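Local coordinates for protein beta-glucosidase (Chaetomella raphigera, PDB 6JXG) that probably hydrolyses terminal, non-reducing beta-D-glucosyl residues with release of beta-D-glucose, as a secreted glycoside hydrolase family 3 enzyme of cellulose breakdown, at residues 591-596 against 670-675; 637-642 against 691-696. One frame throughout, in Å; residues are numbered along the deposited sequence.

Contact 1 of 2, residues 591-596 against 670-675; sequences YSDTSA and LRRKDL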
ATOM      1  N   TYR A 591      -0.211 -19.457 -25.347  1.00 22.41           N
ATOM      2  CA  TYR A 591       1.004 -19.795 -24.644  1.00 25.71           C
ATOM      3  C   TYR A 591       2.169 -19.373 -25.596  1.00 29.34           C
ATOM      4  O   TYR A 591       2.294 -19.875 -26.686  1.00 32.20           O
ATOM      5  CB  TYR A 591       0.905 -21.289 -24.339  1.00 28.60           C
ATOM      6  CG  TYR A 591       1.060 -21.688 -22.894  1.00 25.57           C
ATOM      7  CD1 TYR A 591       0.111 -22.460 -22.207  1.00 28.64           C
ATOM      8  CD2 TYR A 591       2.201 -21.355 -22.243  1.00 28.89           C
ATOM      9  CE1 TYR A 591       0.300 -22.819 -20.853  1.00 30.08           C
ATOM     10  CE2 TYR A 591       2.429 -21.722 -20.927  1.00 31.30           C
ATOM     11  CZ  TYR A 591       1.504 -22.437 -20.212  1.00 29.57           C
ATOM     12  OH  TYR A 591       1.936 -22.781 -18.874  1.00 30.33           O
ATOM     13  N   SER A 592       2.996 -18.416 -25.230  1.00 29.87           N
ATOM     14  CA  SER A 592       4.061 -18.031 -26.078  1.00 31.50           C
ATOM     15  C   SER A 592       5.364 -18.783 -25.718  1.00 35.56           C
ATOM     16  O   SER A 592       6.284 -18.806 -26.503  1.00 38.48           O
ATOM     17  CB  SER A 592       4.236 -16.532 -26.032  1.00 34.81           C
ATOM     18  OG  SER A 592       4.374 -16.092 -24.692  1.00 39.48           O
ATOM     19  N   ASP A 593       5.424 -19.439 -24.570  1.00 34.07           N
ATOM     20  CA  ASP A 593       6.624 -20.187 -24.125  1.00 34.72           C
ATOM     21  C   ASP A 593       6.148 -21.404 -23.370  1.00 32.75           C
ATOM     22  O   ASP A 593       5.810 -21.325 -22.165  1.00 33.69           O
ATOM     23  CB  ASP A 593       7.600 -19.356 -23.192  1.00 34.23           C
ATOM     24  CG  ASP A 593       8.794 -20.196 -22.664  1.00 41.49           C
ATOM     25  OD1 ASP A 593       9.530 -19.803 -21.705  1.00 41.02           O
ATOM     26  OD2 ASP A 593       9.007 -21.288 -23.225  1.00 41.20           O
ATOM     27  N   THR A 594       6.140 -22.554 -24.055  1.00 32.68           N
ATOM     28  CA  THR A 594       5.755 -23.841 -23.432  1.00 36.09           C
ATOM     29  C   THR A 594       6.952 -24.623 -22.807  1.00 40.65           C
ATOM     30  O   THR A 594       6.776 -25.697 -22.237  1.00 38.81           O
ATOM     31  CB  THR A 594       4.985 -24.728 -24.457  1.00 36.39           C
ATOM     32  OG1 THR A 594       5.694 -24.778 -25.698  1.00 33.34           O
ATOM     33  CG2 THR A 594       3.590 -24.070 -24.762  1.00 36.26           C
ATOM     34  N   SER A 595       8.150 -24.042 -22.870  1.00 43.56           N
ATOM     35  CA  SER A 595       9.375 -24.709 -22.423  1.00 49.22           C
ATOM     36  C   SER A 595       9.490 -24.834 -20.911  1.00 48.32           C
ATOM     37  O   SER A 595       8.655 -24.359 -20.134  1.00 54.23           O
ATOM     38  CB  SER A 595      10.588 -23.938 -22.930  1.00 51.81           C
ATOM     39  OG  SER A 595      10.845 -22.824 -22.073  1.00 57.35           O
ATOM     40  N   ALA A 596      10.542 -25.513 -20.498  1.00 44.12           N
ATOM     41  CA  ALA A 596      10.960 -25.521 -19.104  1.00 39.88           C
ATOM     42  C   ALA A 596      11.600 -24.141 -18.792  1.00 40.20           C
ATOM     43  O   ALA A 596      12.177 -23.467 -19.701  1.00 37.19           O
ATOM     44  CB  ALA A 596      11.972 -26.629 -18.886  1.00 42.42           C
ATOM     45  N   LEU A 670       1.348 -12.913 -18.705  1.00 12.77           N
ATOM     46  CA  LEU A 670       1.385 -13.833 -17.604  1.00 14.13           C
ATOM     47  C   LEU A 670       2.790 -14.399 -17.395  1.00 15.98           C
ATOM     48  O   LEU A 670       3.451 -14.904 -18.344  1.00 16.77           O
ATOM     49  CB  LEU A 670       0.404 -14.999 -17.806  1.00 13.34           C
ATOM     50  CG  LEU A 670      -1.052 -14.605 -17.815  1.00 13.83           C
ATOM     51  CD1 LEU A 670      -1.896 -15.741 -18.430  1.00 15.08           C
ATOM     52  CD2 LEU A 670      -1.509 -14.332 -16.386  1.00 13.58           C
ATOM     53  N   ARG A 671       3.264 -14.258 -16.171  1.00 14.08           N
ATOM     54  CA  ARG A 671       4.530 -14.869 -15.779  1.00 14.12           C
ATOM     55  C   ARG A 671       4.289 -16.342 -15.481  1.00 12.94           C
ATOM     56  O   ARG A 671       3.191 -16.735 -15.109  1.00 12.82           O
ATOM     57  CB  ARG A 671       5.068 -14.177 -14.514  1.00 13.69           C
ATOM     58  CG  ARG A 671       5.450 -12.710 -14.687  1.00 13.02           C
ATOM     59  CD  ARG A 671       5.651 -12.055 -13.347  1.00 13.60           C
ATOM     60  NE  ARG A 671       4.409 -12.094 -12.546  1.00 14.31           N
ATOM     61  CZ  ARG A 671       4.335 -11.551 -11.344  1.00 16.87           C
ATOM     62  NH1 ARG A 671       5.378 -10.903 -10.819  1.00 17.41           N
ATOM     63  NH2 ARG A 671       3.240 -11.686 -10.657  1.00 18.15           N
ATOM     64  N   ARG A 672       5.306 -17.161 -15.558  1.00 14.13           N
ATOM     65  CA  ARG A 672       5.158 -18.531 -15.138  1.00 13.81           C
ATOM     66  C   ARG A 672       4.595 -18.638 -13.736  1.00 14.55           C
ATOM     67  O   ARG A 672       3.751 -19.483 -13.453  1.00 13.86           O
ATOM     68  CB  ARG A 672       6.548 -19.264 -15.240  1.00 15.40           C
ATOM     69  CG  ARG A 672       6.516 -20.694 -14.735  1.00 16.33           C
ATOM     70  CD  ARG A 672       7.614 -21.659 -15.313  1.00 21.21           C
ATOM     71  NE  ARG A 672       8.587 -20.925 -16.049  1.00 28.83           N
ATOM     72  CZ  ARG A 672       8.884 -20.961 -17.332  1.00 26.81           C
ATOM     73  NH1 ARG A 672       8.414 -21.812 -18.203  1.00 26.82           N
ATOM     74  NH2 ARG A 672       9.768 -20.089 -17.716  1.00 33.10           N
ATOM     75  N   LYS A 673       5.079 -17.780 -12.814  1.00 14.21           N
ATOM     76  CA  LYS A 673       4.602 -17.759 -11.430  1.00 12.99           C
ATOM     77  C   LYS A 673       3.103 -17.517 -11.338  1.00 13.23           C
ATOM     78  O   LYS A 673       2.464 -18.006 -10.436  1.00 13.73           O
ATOM     79  CB  LYS A 673       5.342 -16.674 -10.614  1.00 14.05           C
ATOM     80  CG  LYS A 673       5.173 -16.891  -9.133  1.00 15.84           C
ATOM     81  CD  LYS A 673       5.986 -15.848  -8.317  1.00 16.03           C
ATOM     82  CE  LYS A 673       5.948 -16.124  -6.837  1.00 16.16           C
ATOM     83  NZ  LYS A 673       6.701 -15.143  -5.994  1.00 15.56           N
ATOM     84  N   ASP A 674       2.565 -16.758 -12.269  1.00 13.25           N
ATOM     85  CA  ASP A 674       1.149 -16.394 -12.233  1.00 13.82           C
ATOM     86  C   ASP A 674       0.252 -17.609 -12.482  1.00 15.09           C
ATOM     87  O   ASP A 674      -0.938 -17.584 -12.121  1.00 14.21           O
ATOM     88  CB  ASP A 674       0.872 -15.315 -13.271  1.00 13.71           C
ATOM     89  CG  ASP A 674       1.506 -13.988 -12.911  1.00 13.64           C
ATOM     90  OD1 ASP A 674       1.481 -13.719 -11.690  1.00 12.92           O
ATOM     91  OD2 ASP A 674       2.041 -13.263 -13.823  1.00 13.14           O
ATOM     92  N   LEU A 675       0.857 -18.641 -13.070  1.00 15.94           N
ATOM     93  CA  LEU A 675       0.200 -19.884 -13.422  1.00 18.24           C
ATOM     94  C   LEU A 675       0.665 -21.057 -12.583  1.00 18.54           C
ATOM     95  O   LEU A 675       0.378 -22.213 -12.927  1.00 20.40           O
ATOM     96  CB  LEU A 675       0.447 -20.208 -14.897  1.00 20.23           C
ATOM     97  CG  LEU A 675      -0.064 -19.151 -15.866  1.00 19.87           C
ATOM     98  CD1 LEU A 675       0.461 -19.435 -17.255  1.00 22.15           C
ATOM     99  CD2 LEU A 675      -1.579 -19.062 -15.886  1.00 18.14           C
TER
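The nearest CA atoms of 591-596 and 670-675, those of Y591 and L670, stand 9.2 Å apart, a clear case of backbones beyond sheet distance joined by long side chains. R672 spans most of the gap. Its CG is anti to the backbone N, and the chain then bends sharply at chi3 (10°, nearly eclipsed), which delivers the guanidinium to the loop. There NH1 lies 3.2 Å from the carbonyl O of S595, while D593 OD1 sits at the edge of the guanidinium, 4.0 Å from R672 NH2, a distance beyond a salt bridge. The carboxylate and guanidinium planes stand 88° apart and the charged atoms do not pair, though some attraction is likely; R672 NH2 instead makes its salt bridge with D611, and NE donates to the carbonyl of G608. The D593 carboxylate is turned to its own loop: with CG also anti to N, OD2 accepts from S595 N at 2.9 Å, closing an Asx turn. Y591 and L675 meet tip to tip, the hydroxyl end of the ring against CD1, with Y591 CZ 4.3 Å from L675 CD1 as the carbon contact. Behind this, R671 grips D674 side-on, NE to OD2 (2.9 Å, nearly straight at 173°) and NH2 to the syn lone pair of OD1. D674 OD2 takes a further bond from R671 N, so three bonds from R671 hold the carboxylate of D674, at the end of the 3-10 segment. Strand 612-622 runs between the two segments as the middle strand of a three-stranded antiparallel sheet, and Y591, R672 and L675 all touch its V613; R671 and D674 touch W184 of helix 184-191, with which K673 makes a cation-pi contact.

Contact 2 of 2, residues 637-642 against 691-696; sequences GLPGSA and GEFSLY
In the fibronectin type III-like domain, strand 628-637 ends against strand 692-698 in an antiparallel hydrogen-bonded pair, G637 with S694, which illustrates how both backbone polar atoms of a strand's last residue can be paired just before the chain turns off. G637 N donates to S694 O at 2.8 Å (165°), and S694 N returns a bond of the same length to G637 O; each donor lies in the carbonyl plane on a lone pair. The carbonyl of G637 also receives a CA-H...O contact from F693. The next such pair, P639 with E692, does not form: P639 has no N-H to give to E692 O, against which its CB packs at 3.4 Å, and E692 N is buried by the contact without a partner anywhere in the model. P639 O is satisfied within its own type I turn, accepting from A642 N, while S641 OG bonds to the carbonyl of S690. Strand 692-698 is paired on its other side too, F693 bonding through its backbone to L710 of strand 704-711. The F693 ring, its CG anti to the carbonyl carbon, lies alongside both L638 and P639; L638 CD1 touches the ring edge, in its plane, 3.9 Å from F693 CE1.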
ATOM      1  N   GLY A 637      -8.406 -19.549 -12.947  1.00 13.46           N
ATOM      2  CA  GLY A 637      -8.823 -20.690 -12.143  1.00 13.81           C
ATOM      3  C   GLY A 637      -7.874 -21.801 -12.471  1.00 15.17           C
ATOM      4  O   GLY A 637      -7.549 -22.004 -13.633  1.00 15.11           O
ATOM      5  N   LEU A 638      -7.328 -22.460 -11.463  1.00 16.50           N
ATOM      6  CA  LEU A 638      -6.347 -23.506 -11.722  1.00 18.64           C
ATOM      7  C   LEU A 638      -7.021 -24.823 -12.083  1.00 18.80           C
ATOM      8  O   LEU A 638      -8.116 -25.102 -11.654  1.00 19.35           O
ATOM      9  CB  LEU A 638      -5.529 -23.734 -10.456  1.00 20.64           C
ATOM     10  CG  LEU A 638      -4.198 -23.090 -10.213  1.00 23.45           C
ATOM     11  CD1 LEU A 638      -3.704 -21.983 -11.182  1.00 24.63           C
ATOM     12  CD2 LEU A 638      -4.153 -22.742  -8.747  1.00 22.01           C
ATOM     13  N   PRO A 639      -6.326 -25.670 -12.843  1.00 21.30           N
ATOM     14  CA  PRO A 639      -6.900 -26.992 -13.161  1.00 20.90           C
ATOM     15  C   PRO A 639      -7.115 -27.900 -11.935  1.00 22.38           C
ATOM     16  O   PRO A 639      -6.487 -27.700 -10.850  1.00 19.89           O
ATOM     17  CB  PRO A 639      -5.869 -27.598 -14.099  1.00 19.69           C
ATOM     18  CG  PRO A 639      -4.624 -26.944 -13.788  1.00 22.12           C
ATOM     19  CD  PRO A 639      -4.938 -25.535 -13.298  1.00 19.03           C
ATOM     20  N   GLY A 640      -7.957 -28.939 -12.108  1.00 23.45           N
ATOM     21  CA  GLY A 640      -8.165 -29.943 -11.067  1.00 22.47           C
ATOM     22  C   GLY A 640      -6.905 -30.691 -10.665  1.00 26.07           C
ATOM     23  O   GLY A 640      -6.835 -31.167  -9.556  1.00 28.19           O
ATOM     24  N   SER A 641      -5.858 -30.715 -11.507  1.00 27.27           N
ATOM     25  CA  SER A 641      -4.537 -31.279 -11.098  1.00 31.66           C
ATOM     26  C   SER A 641      -3.871 -30.566  -9.906  1.00 32.76           C
ATOM     27  O   SER A 641      -3.143 -31.183  -9.148  1.00 33.78           O
ATOM     28  CB  SER A 641      -3.554 -31.371 -12.268  1.00 30.81           C
ATOM     29  OG  SER A 641      -3.305 -30.127 -12.890  1.00 32.37           O
ATOM     30  N   ALA A 642      -4.229 -29.298  -9.684  1.00 29.54           N
ATOM     31  CA  ALA A 642      -3.694 -28.473  -8.584  1.00 28.97           C
ATOM     32  C   ALA A 642      -4.445 -28.677  -7.297  1.00 25.87           C
ATOM     33  O   ALA A 642      -5.612 -28.992  -7.349  1.00 22.63           O
ATOM     34  CB  ALA A 642      -3.793 -26.997  -8.994  1.00 30.70           C
ATOM     35  N   GLY A 691      -4.719 -30.640 -17.968  1.00 38.46           N
ATOM     36  CA  GLY A 691      -5.903 -29.882 -17.683  1.00 34.43           C
ATOM     37  C   GLY A 691      -5.633 -28.546 -18.334  1.00 30.92           C
ATOM     38  O   GLY A 691      -4.811 -28.416 -19.278  1.00 31.96           O
ATOM     39  N   GLU A 692      -6.317 -27.535 -17.833  1.00 25.55           N
ATOM     40  CA  GLU A 692      -6.357 -26.304 -18.495  1.00 23.98           C
ATOM     41  C   GLU A 692      -6.608 -25.283 -17.424  1.00 19.74           C
ATOM     42  O   GLU A 692      -7.296 -25.566 -16.414  1.00 18.22           O
ATOM     43  CB  GLU A 692      -7.500 -26.292 -19.504  1.00 30.33           C
ATOM     44  CG  GLU A 692      -8.898 -26.351 -18.893  1.00 31.05           C
ATOM     45  CD  GLU A 692      -9.982 -26.280 -19.967  1.00 37.33           C
ATOM     46  OE1 GLU A 692     -11.050 -25.659 -19.744  1.00 41.43           O
ATOM     47  OE2 GLU A 692      -9.739 -26.797 -21.072  1.00 38.36           O
ATOM     48  N   PHE A 693      -6.039 -24.121 -17.639  1.00 17.22           N
ATOM     49  CA  PHE A 693      -6.340 -22.979 -16.768  1.00 17.33           C
ATOM     50  C   PHE A 693      -7.623 -22.383 -17.223  1.00 17.55           C
ATOM     51  O   PHE A 693      -7.858 -22.277 -18.422  1.00 19.34           O
ATOM     52  CB  PHE A 693      -5.217 -21.942 -16.867  1.00 19.14           C
ATOM     53  CG  PHE A 693      -3.880 -22.479 -16.426  1.00 18.02           C
ATOM     54  CD1 PHE A 693      -3.530 -22.498 -15.092  1.00 20.79           C
ATOM     55  CD2 PHE A 693      -2.938 -22.935 -17.363  1.00 19.11           C
ATOM     56  CE1 PHE A 693      -2.289 -22.966 -14.665  1.00 21.18           C
ATOM     57  CE2 PHE A 693      -1.686 -23.393 -16.933  1.00 20.59           C
ATOM     58  CZ  PHE A 693      -1.374 -23.448 -15.590  1.00 20.93           C
ATOM     59  N   SER A 694      -8.469 -21.935 -16.298  1.00 17.58           N
ATOM     60  CA  SER A 694      -9.621 -21.164 -16.675  1.00 16.22           C
ATOM     61  C   SER A 694      -9.283 -19.662 -16.647  1.00 15.80           C
ATOM     62  O   SER A 694      -8.647 -19.206 -15.720  1.00 16.23           O
ATOM     63  CB  SER A 694     -10.742 -21.446 -15.710  1.00 18.51           C
ATOM     64  OG  SER A 694     -11.109 -22.752 -15.871  1.00 21.78           O
ATOM     65  N   LEU A 695      -9.651 -18.948 -17.695  1.00 14.87           N
ATOM     66  CA  LEU A 695      -9.408 -17.516 -17.846  1.00 15.62           C
ATOM     67  C   LEU A 695     -10.745 -16.761 -17.780  1.00 15.71           C
ATOM     68  O   LEU A 695     -11.644 -17.112 -18.506  1.00 15.72           O
ATOM     69  CB  LEU A 695      -8.859 -17.296 -19.216  1.00 16.01           C
ATOM     70  CG  LEU A 695      -7.602 -18.098 -19.564  1.00 14.96           C
ATOM     71  CD1 LEU A 695      -7.089 -17.838 -20.966  1.00 15.60           C
ATOM     72  CD2 LEU A 695      -6.543 -17.797 -18.536  1.00 16.47           C
ATOM     73  N   TYR A 696     -10.859 -15.754 -16.901  1.00 13.33           N
ATOM     74  CA  TYR A 696     -12.058 -14.981 -16.698  1.00 12.85           C
ATOM     75  C   TYR A 696     -11.688 -13.550 -16.883  1.00 12.59           C
ATOM     76  O   TYR A 696     -10.833 -13.076 -16.136  1.00 13.85           O
ATOM     77  CB  TYR A 696     -12.699 -15.205 -15.337  1.00 13.30           C
ATOM     78  CG  TYR A 696     -12.953 -16.629 -15.070  1.00 15.44           C
ATOM     79  CD1 TYR A 696     -13.913 -17.346 -15.814  1.00 15.85           C
ATOM     80  CD2 TYR A 696     -12.263 -17.302 -14.103  1.00 16.10           C
ATOM     81  CE1 TYR A 696     -14.161 -18.668 -15.559  1.00 16.58           C
ATOM     82  CE2 TYR A 696     -12.502 -18.654 -13.868  1.00 17.13           C
ATOM     83  CZ  TYR A 696     -13.457 -19.303 -14.581  1.00 17.18           C
ATOM     84  OH  TYR A 696     -13.678 -20.615 -14.352  1.00 20.81           O
TER

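In the fold
Followed from the N terminus, the chain leaves strand 582-591 through 591-596, passes through strand 612-622, and ends strand 628-637 at 637-642. It then runs along strands 649-658 and 663-671 to 670-675, closing contact 1 over 73 intervening residues, and reaches 691-696 to close contact 2 over 48. The two loops therefore cross, each opening before the other has shut. Contact 1 joins the two outer strands of the three-stranded sheet at their ends; contact 2 joins the two central strands of the four-stranded one. Their centres are about 14 Å apart, and they touch where L675 O lies 3.3 Å from F693 CE1, so the turn after strand 663-671 packs on F693 of the four-stranded sheet.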